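Local coordinates for transcription initiation factor IIB,Transcription initiation factor IIB (PDB 5O9J), which probably excises itself from the archaeal transcription factor TFIIB precursor by protein splicing, as a mini-intein with the HINT fold, at residues M79-E85 with L146-N152. Coordinates in Å, arbitrary orientation, origin at the centre of the assembly. Numbering follows the deposited sequence.
Sequences MFEIVVE and LKIKEIN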
loop_
_atom_site.group_PDB
_atom_site.type_symbol
_atom_site.label_atom_id
_atom_site.label_comp_id
_atom_site.label_asym_id
_atom_site.label_seq_id
_atom_site.Cartn_x
_atom_site.Cartn_y
_atom_site.Cartn_z
ATOM N N MET A 79 7.346 3.229 11.339
ATOM C CA MET A 79 6.467 2.301 10.657
ATOM C C MET A 79 6.581 0.942 11.301
ATOM O O MET A 79 7.622 0.600 11.866
ATOM C CB MET A 79 6.803 2.215 9.175
ATOM C CG MET A 79 6.429 3.454 8.387
ATOM S SD MET A 79 6.791 3.174 6.657
ATOM C CE MET A 79 8.228 2.119 6.848
ATOM N N PHE A 80 5.502 0.173 11.220
ATOM C CA PHE A 80 5.482 -1.171 11.773
ATOM C C PHE A 80 5.910 -2.153 10.714
ATOM O O PHE A 80 5.429 -2.104 9.585
ATOM C CB PHE A 80 4.094 -1.531 12.290
ATOM C CG PHE A 80 3.665 -0.737 13.490
ATOM C CD1 PHE A 80 3.288 0.592 13.364
ATOM C CD2 PHE A 80 3.618 -1.326 14.746
ATOM C CE1 PHE A 80 2.884 1.324 14.469
ATOM C CE2 PHE A 80 3.219 -0.604 15.854
ATOM C CZ PHE A 80 2.852 0.728 15.715
ATOM N N GLU A 81 6.834 -3.034 11.068
ATOM C CA GLU A 81 7.143 -4.165 10.210
ATOM C C GLU A 81 6.481 -5.411 10.775
ATOM O O GLU A 81 6.820 -5.859 11.865
ATOM C CB GLU A 81 8.649 -4.364 10.081
ATOM C CG GLU A 81 9.038 -5.486 9.151
ATOM C CD GLU A 81 10.514 -5.801 9.225
ATOM O OE1 GLU A 81 10.974 -6.181 10.320
ATOM O OE2 GLU A 81 11.213 -5.667 8.196
ATOM N N ILE A 82 5.506 -5.944 10.045
ATOM C CA ILE A 82 4.853 -7.192 10.422
ATOM C C ILE A 82 5.546 -8.359 9.746
ATOM O O ILE A 82 5.688 -8.366 8.529
ATOM C CB ILE A 82 3.367 -7.220 10.019
ATOM C CG1 ILE A 82 2.628 -6.009 10.578
ATOM C CG2 ILE A 82 2.708 -8.500 10.511
ATOM C CD1 ILE A 82 1.202 -5.903 10.069
ATOM N N VAL A 83 5.982 -9.343 10.527
ATOM C CA VAL A 83 6.622 -10.519 9.953
ATOM C C VAL A 83 5.812 -11.762 10.292
ATOM O O VAL A 83 5.538 -12.020 11.463
ATOM C CB VAL A 83 8.068 -10.678 10.455
ATOM C CG1 VAL A 83 8.765 -11.786 9.695
ATOM C CG2 VAL A 83 8.824 -9.369 10.292
ATOM N N VAL A 84 5.418 -12.518 9.267
ATOM C CA VAL A 84 4.588 -13.707 9.459
ATOM C C VAL A 84 5.338 -14.967 9.051
ATOM O O VAL A 84 6.450 -14.877 8.533
ATOM C CB VAL A 84 3.264 -13.621 8.660
ATOM C CG1 VAL A 84 2.429 -12.428 9.122
ATOM C CG2 VAL A 84 3.536 -13.537 7.164
ATOM N N GLU A 85 4.733 -16.134 9.301
ATOM C CA GLU A 85 5.303 -17.427 8.893
ATOM C C GLU A 85 5.810 -17.416 7.454
ATOM O O GLU A 85 5.173 -16.838 6.568
ATOM C CB GLU A 85 4.275 -18.556 9.006
ATOM C CG GLU A 85 3.488 -18.675 10.288
ATOM C CD GLU A 85 2.361 -19.699 10.138
ATOM O OE1 GLU A 85 2.511 -20.634 9.319
ATOM O OE2 GLU A 85 1.314 -19.562 10.806
ATOM N N LEU A 146 -1.774 -17.010 8.240
ATOM C CA LEU A 146 -0.398 -17.025 8.701
ATOM C C LEU A 146 -0.238 -16.277 10.020
ATOM O O LEU A 146 -0.710 -15.140 10.163
ATOM C CB LEU A 146 0.515 -16.415 7.633
ATOM C CG LEU A 146 0.487 -17.045 6.235
ATOM C CD1 LEU A 146 1.234 -16.176 5.235
ATOM C CD2 LEU A 146 1.048 -18.474 6.233
ATOM N N LYS A 147 0.429 -16.922 10.976
ATOM C CA LYS A 147 0.693 -16.315 12.274
ATOM C C LYS A 147 1.743 -15.212 12.182
ATOM O O LYS A 147 2.730 -15.336 11.456
ATOM C CB LYS A 147 1.160 -17.369 13.295
ATOM C CG LYS A 147 0.053 -18.238 13.889
ATOM C CD LYS A 147 0.594 -19.127 15.020
ATOM C CE LYS A 147 -0.483 -20.049 15.599
ATOM N NZ LYS A 147 -0.268 -21.501 15.296
ATOM N N ILE A 148 1.529 -14.138 12.929
ATOM C CA ILE A 148 2.543 -13.110 13.080
ATOM C C ILE A 148 3.708 -13.649 13.920
ATOM O O ILE A 148 3.497 -14.221 14.989
ATOM C CB ILE A 148 1.954 -11.843 13.740
ATOM C CG1 ILE A 148 0.905 -11.204 12.820
ATOM C CG2 ILE A 148 3.058 -10.862 14.095
ATOM C CD1 ILE A 148 0.207 -9.996 13.413
ATOM N N LYS A 149 4.930 -13.487 13.422
ATOM C CA LYS A 149 6.119 -13.881 14.174
ATOM C C LYS A 149 6.710 -12.702 14.933
ATOM O O LYS A 149 6.926 -12.772 16.148
ATOM C CB LYS A 149 7.181 -14.470 13.250
ATOM C CG LYS A 149 6.829 -15.818 12.657
ATOM C CD LYS A 149 8.087 -16.537 12.190
ATOM C CE LYS A 149 8.901 -15.689 11.219
ATOM N NZ LYS A 149 10.192 -16.345 10.848
ATOM N N GLU A 150 6.991 -11.622 14.211
ATOM C CA GLU A 150 7.515 -10.408 14.829
ATOM C C GLU A 150 6.648 -9.208 14.503
ATOM O O GLU A 150 5.949 -9.188 13.487
ATOM C CB GLU A 150 8.953 -10.132 14.374
ATOM C CG GLU A 150 9.957 -11.205 14.752
ATOM C CD GLU A 150 11.283 -11.047 14.024
ATOM O OE1 GLU A 150 11.573 -9.931 13.538
ATOM O OE2 GLU A 150 12.033 -12.042 13.929
ATOM N N ILE A 151 6.696 -8.221 15.388
ATOM C CA ILE A 151 6.201 -6.877 15.118
ATOM C C ILE A 151 7.282 -5.881 15.532
ATOM O O ILE A 151 7.496 -5.643 16.724
ATOM C CB ILE A 151 4.908 -6.548 15.877
ATOM C CG1 ILE A 151 3.788 -7.523 15.514
ATOM C CG2 ILE A 151 4.469 -5.136 15.556
ATOM C CD1 ILE A 151 2.490 -7.268 16.274
ATOM N N ASN A 152 7.974 -5.316 14.552
ATOM C CA ASN A 152 9.080 -4.421 14.838
ATOM C C ASN A 152 8.716 -2.995 14.501
ATOM O O ASN A 152 7.978 -2.753 13.556
ATOM C CB ASN A 152 10.321 -4.846 14.053
ATOM C CG ASN A 152 10.717 -6.277 14.331
ATOM O OD1 ASN A 152 10.689 -6.721 15.474
ATOM N ND2 ASN A 152 11.078 -7.011 13.284
#
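Strands 79-84 and 143-154 run antiparallel as the two inner strands of a four-stranded sheet in the HINT fold. Glu81 and Asn152 form a hydrogen-bonded pair: Glu81 N donates to Asn152 O (2.8 Å) and Asn152 N returns to Glu81 O (3.0 Å). Their side chains repeat the link, with Asn152 ND2 donating to Glu81 OE1 (3.1 Å). The same amide also donates to Glu150 OE1 at 3.0 Å from Asn152 ND2, so one amide group serves two carboxylates. Val83 N donates to Glu150 O (3.0 Å).

The register then slips by one residue. Val83 O accepts from both Lys149 N (2.5 Å) and Glu150 N (3.1 Å). This is a classic beta bulge, and the phi/psi of Lys149, -95/-54, fits it. Beyond the bulge, Glu85 N donates to Lys147 O (3.0 Å). Lys147 N finds a side-chain acceptor instead of a carbonyl, Glu85 OE2 (2.8 Å). Lys149 NZ hydrogen-bonds to Asn87 OD1, between strands 79-84 and 88-92.

The face with Ile82 is apolar. Ile82 CG2 meets Ile148 CG1 at 4.0 Å, and Val84 CG2 meets Leu146 CD1 at 4.0 Å. Ile82, Val84 and Ile148 all touch Leu120 of strand 119-123. At the Phe80 end, Ile151 CG2 lies at the ring edge, 4.0 Å from Phe80 CD2.

The paired strands thus have an apolar side with Ile82 and Ile151, and another where Glu81, Glu150 and Asn152 hydrogen-bond beside Val83. At the bulge, two consecutive amides share one carbonyl acceptor. Further along, a carboxylate accepts from Lys147 N.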